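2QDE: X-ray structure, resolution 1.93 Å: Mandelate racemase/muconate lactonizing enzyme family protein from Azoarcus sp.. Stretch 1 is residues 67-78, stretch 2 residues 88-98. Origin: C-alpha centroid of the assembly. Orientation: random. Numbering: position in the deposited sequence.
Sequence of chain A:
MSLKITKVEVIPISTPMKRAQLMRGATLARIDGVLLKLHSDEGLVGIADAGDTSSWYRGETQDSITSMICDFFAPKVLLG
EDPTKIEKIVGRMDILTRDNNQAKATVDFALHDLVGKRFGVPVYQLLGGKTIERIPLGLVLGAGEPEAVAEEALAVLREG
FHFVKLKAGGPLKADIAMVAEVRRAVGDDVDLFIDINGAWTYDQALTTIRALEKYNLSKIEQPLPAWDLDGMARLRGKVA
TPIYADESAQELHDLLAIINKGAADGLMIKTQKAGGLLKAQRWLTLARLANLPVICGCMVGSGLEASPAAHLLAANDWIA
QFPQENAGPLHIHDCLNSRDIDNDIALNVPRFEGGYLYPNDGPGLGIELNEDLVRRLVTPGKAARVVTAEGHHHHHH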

ATOM      1  N   SER A  67     -41.194 -12.641  12.374  1.00 18.29           N
ATOM      2  CA  SER A  67     -41.468 -11.268  12.757  1.00 16.47           C
ATOM      3  C   SER A  67     -41.024 -10.268  11.696  1.00 18.43           C
ATOM      4  O   SER A  67     -41.785  -9.373  11.325  1.00 16.64           O
ATOM      5  CB  SER A  67     -40.793 -10.935  14.084  1.00 16.37           C
ATOM      6  OG  SER A  67     -41.112  -9.611  14.465  1.00 19.46           O
ATOM      7  N   MET A  68     -39.802 -10.409  11.193  1.00 16.33           N
ATOM      8  CA  MET A  68     -39.345  -9.455  10.194  1.00 16.40           C
ATOM      9  C   MET A  68     -40.239  -9.474   8.961  1.00 16.25           C
ATOM     10  O   MET A  68     -40.586  -8.424   8.431  1.00 17.66           O
ATOM     11  CB  MET A  68     -37.891  -9.719   9.793  1.00 16.49           C
ATOM     12  CG  MET A  68     -37.279  -8.574   8.977  1.00 14.34           C
ATOM     13  SD  MET A  68     -37.399  -6.965   9.807  1.00  9.12           S
ATOM     14  CE  MET A  68     -36.381  -7.229  11.190  1.00 12.34           C
ATOM     15  N   ILE A  69     -40.630 -10.659   8.513  1.00 16.35           N
ATOM     16  CA  ILE A  69     -41.487 -10.758   7.337  1.00 17.77           C
ATOM     17  C   ILE A  69     -42.903 -10.239   7.608  1.00 18.50           C
ATOM     18  O   ILE A  69     -43.444  -9.460   6.827  1.00 18.97           O
ATOM     19  CB  ILE A  69     -41.584 -12.218   6.830  1.00 16.37           C
ATOM     20  CG1 ILE A  69     -40.233 -12.670   6.270  1.00 17.53           C
ATOM     21  CG2 ILE A  69     -42.659 -12.332   5.753  1.00 16.37           C
ATOM     22  CD1 ILE A  69     -40.244 -14.073   5.697  1.00 16.03           C
ATOM     23  N   CYS A  70     -43.493 -10.665   8.716  1.00 18.38           N
ATOM     24  CA  CYS A  70     -44.855 -10.258   9.045  1.00 19.83           C
ATOM     25  C   CYS A  70     -45.039  -8.864   9.630  1.00 21.18           C
ATOM     26  O   CYS A  70     -45.965  -8.148   9.242  1.00 22.68           O
ATOM     27  CB  CYS A  70     -45.483 -11.296   9.968  1.00 20.33           C
ATOM     28  SG  CYS A  70     -45.716 -12.885   9.144  1.00 23.08           S
ATOM     29  N   ASP A  71     -44.163  -8.469  10.545  1.00 21.37           N
ATOM     30  CA  ASP A  71     -44.274  -7.158  11.179  1.00 23.09           C
ATOM     31  C   ASP A  71     -43.662  -6.010  10.392  1.00 23.27           C
ATOM     32  O   ASP A  71     -43.970  -4.847  10.656  1.00 23.00           O
ATOM     33  CB  ASP A  71     -43.641  -7.185  12.576  1.00 24.67           C
ATOM     34  CG  ASP A  71     -44.414  -8.050  13.554  1.00 26.78           C
ATOM     35  OD1 ASP A  71     -45.642  -7.857  13.668  1.00 28.68           O
ATOM     36  OD2 ASP A  71     -43.800  -8.912  14.214  1.00 27.38           O
ATOM     37  N   PHE A  72     -42.801  -6.330   9.429  1.00 22.21           N
ATOM     38  CA  PHE A  72     -42.135  -5.302   8.642  1.00 21.25           C
ATOM     39  C   PHE A  72     -42.255  -5.435   7.128  1.00 22.18           C
ATOM     40  O   PHE A  72     -42.871  -4.589   6.479  1.00 22.78           O
ATOM     41  CB  PHE A  72     -40.659  -5.241   9.035  1.00 21.16           C
ATOM     42  CG  PHE A  72     -40.435  -4.741  10.429  1.00 20.92           C
ATOM     43  CD1 PHE A  72     -40.340  -3.374  10.683  1.00 20.68           C
ATOM     44  CD2 PHE A  72     -40.372  -5.631  11.499  1.00 19.56           C
ATOM     45  CE1 PHE A  72     -40.185  -2.897  11.985  1.00 21.99           C
ATOM     46  CE2 PHE A  72     -40.217  -5.164  12.805  1.00 20.89           C
ATOM     47  CZ  PHE A  72     -40.122  -3.796  13.048  1.00 21.28           C
ATOM     48  N   PHE A  73     -41.665  -6.481   6.560  1.00 20.26           N
ATOM     49  CA  PHE A  73     -41.724  -6.639   5.114  1.00 20.11           C
ATOM     50  C   PHE A  73     -43.156  -6.631   4.577  1.00 21.25           C
ATOM     51  O   PHE A  73     -43.447  -5.939   3.598  1.00 19.81           O
ATOM     52  CB  PHE A  73     -41.009  -7.923   4.677  1.00 19.66           C
ATOM     53  CG  PHE A  73     -39.522  -7.925   4.960  1.00 17.39           C
ATOM     54  CD1 PHE A  73     -38.803  -6.727   5.024  1.00 18.32           C
ATOM     55  CD2 PHE A  73     -38.837  -9.131   5.140  1.00 17.39           C
ATOM     56  CE1 PHE A  73     -37.418  -6.726   5.266  1.00 16.51           C
ATOM     57  CE2 PHE A  73     -37.451  -9.139   5.380  1.00 17.62           C
ATOM     58  CZ  PHE A  73     -36.747  -7.931   5.442  1.00 15.69           C
ATOM     59  N   ALA A  74     -44.040  -7.391   5.224  1.00 20.16           N
ATOM     60  CA  ALA A  74     -45.438  -7.497   4.801  1.00 20.82           C
ATOM     61  C   ALA A  74     -46.190  -6.169   4.691  1.00 20.86           C
ATOM     62  O   ALA A  74     -46.684  -5.825   3.620  1.00 20.71           O
ATOM     63  CB  ALA A  74     -46.201  -8.462   5.731  1.00 20.73           C
ATOM     64  N   PRO A  75     -46.293  -5.405   5.792  1.00 21.04           N
ATOM     65  CA  PRO A  75     -47.019  -4.136   5.679  1.00 21.93           C
ATOM     66  C   PRO A  75     -46.277  -3.032   4.927  1.00 23.09           C
ATOM     67  O   PRO A  75     -46.871  -2.296   4.138  1.00 22.28           O
ATOM     68  CB  PRO A  75     -47.292  -3.764   7.139  1.00 21.92           C
ATOM     69  CG  PRO A  75     -46.091  -4.311   7.845  1.00 21.80           C
ATOM     70  CD  PRO A  75     -45.903  -5.666   7.191  1.00 20.23           C
ATOM     71  N   LYS A  76     -44.975  -2.931   5.149  1.00 21.66           N
ATOM     72  CA  LYS A  76     -44.194  -1.881   4.515  1.00 21.39           C
ATOM     73  C   LYS A  76     -43.764  -2.081   3.066  1.00 20.86           C
ATOM     74  O   LYS A  76     -43.598  -1.103   2.340  1.00 21.07           O
ATOM     75  CB  LYS A  76     -42.953  -1.586   5.360  1.00 22.93           C
ATOM     76  CG  LYS A  76     -43.260  -1.049   6.750  1.00 24.62           C
ATOM     77  CD  LYS A  76     -44.012   0.272   6.674  1.00 28.27           C
ATOM     78  CE  LYS A  76     -44.273   0.833   8.062  1.00 31.78           C
ATOM     79  NZ  LYS A  76     -42.992   1.064   8.787  1.00 33.27           N
ATOM     80  N   VAL A  77     -43.607  -3.323   2.624  1.00 21.17           N
ATOM     81  CA  VAL A  77     -43.137  -3.537   1.258  1.00 20.29           C
ATOM     82  C   VAL A  77     -43.913  -4.487   0.364  1.00 18.51           C
ATOM     83  O   VAL A  77     -44.072  -4.219  -0.826  1.00 20.13           O
ATOM     84  CB  VAL A  77     -41.664  -4.030   1.265  1.00 18.78           C
ATOM     85  CG1 VAL A  77     -41.133  -4.118  -0.157  1.00 19.50           C
ATOM     86  CG2 VAL A  77     -40.805  -3.098   2.092  1.00 17.68           C
ATOM     87  N   LEU A  78     -44.388  -5.590   0.930  1.00 19.47           N
ATOM     88  CA  LEU A  78     -45.081  -6.621   0.157  1.00 18.77           C
ATOM     89  C   LEU A  78     -46.579  -6.458  -0.143  1.00 20.78           C
ATOM     90  O   LEU A  78     -46.999  -6.566  -1.296  1.00 20.01           O
ATOM     91  CB  LEU A  78     -44.848  -7.986   0.822  1.00 19.14           C
ATOM     92  CG  LEU A  78     -43.387  -8.429   0.997  1.00 18.11           C
ATOM     93  CD1 LEU A  78     -43.332  -9.743   1.750  1.00 16.57           C
ATOM     94  CD2 LEU A  78     -42.713  -8.556  -0.368  1.00 18.75           C
TER
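Stretch 2, residues 88-98: KIVGRMDILTR

Stretch 2 is a helix from Lys-88 to Leu-96, already under way when the stretch begins, followed by Thr-97 and Arg-98 in extended conformation. It packs on the helix of stretch 1, whose backbone widens into a pi-type turn and kinks at Pro-75, a residue with no amide hydrogen to give to the preceding turn. The two axes come within 9.9 Å and their N-to-C directions differ by 128°, so the chains run broadly against each other: Ile-89 lies near Val-77, Met-93 near Phe-73, and Thr-97 near Met-68.

Leu-96 is the knob of this packing. With chi1 t and chi2 p, its side chain enters a hole formed by Phe-72, Phe-73, Lys-76 and Val-77. Leu-96 CD2 lies 4.0 Å from Lys-76 CB, 4.2 Å from Val-77 CG2 and 4.0 Å from Phe-73 CD1, near the plane of that ring and at its edge. Leucine suits such a hole because its apolar side chain is long enough to put the CD2 methyl inside, where it touches all the surrounding residues.

Phe-73 leaves its helix sideways, but its m rotamer carries the ring closer to stretch 2. Met-93, in the m, t, m conformation, lies over one face of the ring: its CG is 4.0 Å from the Phe-73 ring centroid, and its SD is 3.7 Å from that centroid and only 8° off the ring normal. The unbranched, polarizable methionine chain is well suited to lying along a flat aromatic surface.

Further toward the C-terminal end of stretch 1, Val-77, in the t rotamer, points toward stretch 2 and places CG1 3.7 Å from Ile-89 CG2. Leu-78 CD2 approaches the same Ile-89 CG2 at 3.8 Å, so this beta-branched residue offers one methyl to two apolar neighbours.

Arg-92 serves two purposes at the exposed margin. Arg-92 CB packs 3.9 Å from Val-77 CG1, while chi3 near 71° bends the chain so that one face of the guanidinium covers Lys-76 O and Val-77 CA. Lys-76 O is 3.1 Å from Arg-92 NH2, but the angle is too poor for a hydrogen bond. A water instead joins the helices, accepting from Arg-92 NH1 at 2.8 Å and donating to Val-77 O at 2.9 Å. The Lys-76 side chain starts toward stretch 2, but its end leads away, leaving its aliphatic base in the contact.

At the other end, Met-68 SD lies 3.2 Å from Thr-97 OG1. This hydroxyl is buried without a hydrogen-bonding partner in the model.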

ATOM      1  N   LYS A  88     -37.107  -3.750  -7.168  1.00 17.70           N
ATOM      2  CA  LYS A  88     -37.671  -2.749  -6.272  1.00 16.72           C
ATOM      3  C   LYS A  88     -37.845  -3.272  -4.846  1.00 17.47           C
ATOM      4  O   LYS A  88     -37.381  -2.648  -3.890  1.00 16.92           O
ATOM      5  CB  LYS A  88     -39.021  -2.263  -6.814  1.00 17.27           C
ATOM      6  CG  LYS A  88     -39.625  -1.102  -6.031  1.00 18.24           C
ATOM      7  CD  LYS A  88     -41.072  -0.853  -6.445  1.00 19.54           C
ATOM      8  CE  LYS A  88     -41.718   0.206  -5.562  1.00 20.48           C
ATOM      9  NZ  LYS A  88     -43.194   0.272  -5.773  1.00 22.47           N
ATOM     10  N   ILE A  89     -38.508  -4.416  -4.705  1.00 16.41           N
ATOM     11  CA  ILE A  89     -38.751  -5.007  -3.389  1.00 17.01           C
ATOM     12  C   ILE A  89     -37.470  -5.398  -2.648  1.00 17.29           C
ATOM     13  O   ILE A  89     -37.335  -5.140  -1.450  1.00 17.49           O
ATOM     14  CB  ILE A  89     -39.677  -6.242  -3.513  1.00 16.43           C
ATOM     15  CG1 ILE A  89     -41.044  -5.796  -4.039  1.00 16.53           C
ATOM     16  CG2 ILE A  89     -39.825  -6.930  -2.158  1.00 16.13           C
ATOM     17  CD1 ILE A  89     -41.953  -6.939  -4.452  1.00 15.80           C
ATOM     18  N   VAL A  90     -36.534  -6.025  -3.353  1.00 16.66           N
ATOM     19  CA  VAL A  90     -35.271  -6.419  -2.737  1.00 15.01           C
ATOM     20  C   VAL A  90     -34.562  -5.170  -2.227  1.00 16.03           C
ATOM     21  O   VAL A  90     -33.950  -5.182  -1.163  1.00 16.86           O
ATOM     22  CB  VAL A  90     -34.357  -7.156  -3.752  1.00 15.63           C
ATOM     23  CG1 VAL A  90     -32.972  -7.403  -3.150  1.00 13.57           C
ATOM     24  CG2 VAL A  90     -34.996  -8.472  -4.148  1.00 14.79           C
ATOM     25  N   GLY A  91     -34.661  -4.088  -2.993  1.00 15.68           N
ATOM     26  CA  GLY A  91     -34.035  -2.840  -2.595  1.00 17.18           C
ATOM     27  C   GLY A  91     -34.693  -2.248  -1.363  1.00 17.75           C
ATOM     28  O   GLY A  91     -34.014  -1.830  -0.422  1.00 17.08           O
ATOM     29  N   ARG A  92     -36.020  -2.210  -1.352  1.00 16.31           N
ATOM     30  CA  ARG A  92     -36.719  -1.661  -0.196  1.00 17.18           C
ATOM     31  C   ARG A  92     -36.457  -2.496   1.060  1.00 15.39           C
ATOM     32  O   ARG A  92     -36.301  -1.942   2.144  1.00 16.80           O
ATOM     33  CB  ARG A  92     -38.223  -1.562  -0.473  1.00 18.21           C
ATOM     34  CG  ARG A  92     -38.577  -0.567  -1.573  1.00 21.34           C
ATOM     35  CD  ARG A  92     -40.077  -0.342  -1.641  1.00 24.28           C
ATOM     36  NE  ARG A  92     -40.566   0.413  -0.487  1.00 27.39           N
ATOM     37  CZ  ARG A  92     -41.850   0.511  -0.145  1.00 28.60           C
ATOM     38  NH1 ARG A  92     -42.780  -0.105  -0.860  1.00 28.25           N
ATOM     39  NH2 ARG A  92     -42.206   1.239   0.905  1.00 28.25           N
ATOM     40  N   MET A  93     -36.398  -3.819   0.925  1.00 15.26           N
ATOM     41  CA  MET A  93     -36.126  -4.659   2.088  1.00 14.11           C
ATOM     42  C   MET A  93     -34.745  -4.328   2.681  1.00 17.12           C
ATOM     43  O   MET A  93     -34.583  -4.290   3.904  1.00 15.85           O
ATOM     44  CB  MET A  93     -36.201  -6.156   1.729  1.00 13.25           C
ATOM     45  CG  MET A  93     -37.615  -6.693   1.463  1.00 13.34           C
ATOM     46  SD  MET A  93     -37.777  -8.520   1.533  1.00 10.51           S
ATOM     47  CE  MET A  93     -36.897  -8.980   0.049  1.00 11.99           C
ATOM     48  N   ASP A  94     -33.761  -4.079   1.814  1.00 16.48           N
ATOM     49  CA  ASP A  94     -32.407  -3.749   2.263  1.00 18.11           C
ATOM     50  C   ASP A  94     -32.308  -2.379   2.940  1.00 18.52           C
ATOM     51  O   ASP A  94     -31.512  -2.186   3.860  1.00 20.29           O
ATOM     52  CB  ASP A  94     -31.417  -3.811   1.096  1.00 18.54           C
ATOM     53  CG  ASP A  94     -30.975  -5.235   0.773  1.00 20.56           C
ATOM     54  OD1 ASP A  94     -31.055  -6.112   1.669  1.00 19.09           O
ATOM     55  OD2 ASP A  94     -30.530  -5.472  -0.374  1.00 21.57           O
ATOM     56  N   ILE A  95     -33.106  -1.420   2.490  1.00 18.53           N
ATOM     57  CA  ILE A  95     -33.078  -0.102   3.107  1.00 19.15           C
ATOM     58  C   ILE A  95     -33.810  -0.180   4.445  1.00 19.80           C
ATOM     59  O   ILE A  95     -33.403   0.435   5.434  1.00 19.44           O
ATOM     60  CB  ILE A  95     -33.772   0.948   2.224  1.00 21.67           C
ATOM     61  CG1 ILE A  95     -33.004   1.108   0.907  1.00 22.80           C
ATOM     62  CG2 ILE A  95     -33.848   2.289   2.958  1.00 22.15           C
ATOM     63  CD1 ILE A  95     -31.606   1.653   1.080  1.00 24.36           C
ATOM     64  N   LEU A  96     -34.882  -0.961   4.472  1.00 17.95           N
ATOM     65  CA  LEU A  96     -35.693  -1.108   5.676  1.00 19.48           C
ATOM     66  C   LEU A  96     -35.047  -1.925   6.788  1.00 18.32           C
ATOM     67  O   LEU A  96     -35.194  -1.597   7.960  1.00 17.88           O
ATOM     68  CB  LEU A  96     -37.038  -1.749   5.322  1.00 18.85           C
ATOM     69  CG  LEU A  96     -38.015  -2.066   6.460  1.00 20.16           C
ATOM     70  CD1 LEU A  96     -38.510  -0.772   7.102  1.00 21.01           C
ATOM     71  CD2 LEU A  96     -39.192  -2.866   5.910  1.00 19.41           C
ATOM     72  N   THR A  97     -34.326  -2.979   6.415  1.00 19.42           N
ATOM     73  CA  THR A  97     -33.728  -3.864   7.403  1.00 18.80           C
ATOM     74  C   THR A  97     -32.248  -4.214   7.240  1.00 18.84           C
ATOM     75  O   THR A  97     -31.782  -4.537   6.144  1.00 17.89           O
ATOM     76  CB  THR A  97     -34.510  -5.192   7.454  1.00 18.95           C
ATOM     77  OG1 THR A  97     -35.874  -4.931   7.807  1.00 20.94           O
ATOM     78  CG2 THR A  97     -33.902  -6.139   8.477  1.00 20.14           C
ATOM     79  N   ARG A  98     -31.538  -4.168   8.364  1.00 18.29           N
ATOM     80  CA  ARG A  98     -30.121  -4.510   8.436  1.00 19.62           C
ATOM     81  C   ARG A  98     -30.071  -6.034   8.605  1.00 19.67           C
ATOM     82  O   ARG A  98     -30.899  -6.604   9.328  1.00 17.84           O
ATOM     83  CB  ARG A  98     -29.494  -3.846   9.663  1.00 21.12           C
ATOM     84  CG  ARG A  98     -27.991  -4.026   9.802  1.00 26.00           C
ATOM     85  CD  ARG A  98     -27.563  -3.804  11.244  1.00 28.20           C
ATOM     86  NE  ARG A  98     -26.359  -2.981  11.346  1.00 33.68           N
ATOM     87  CZ  ARG A  98     -25.173  -3.314  10.841  1.00 33.54           C
ATOM     88  NH1 ARG A  98     -25.018  -4.466  10.198  1.00 34.33           N
ATOM     89  NH2 ARG A  98     -24.147  -2.485  10.972  1.00 34.52           N
TER
HETATM   90  O   HOH W   1     -42.718  -2.330  -2.484  1.00 22.59           O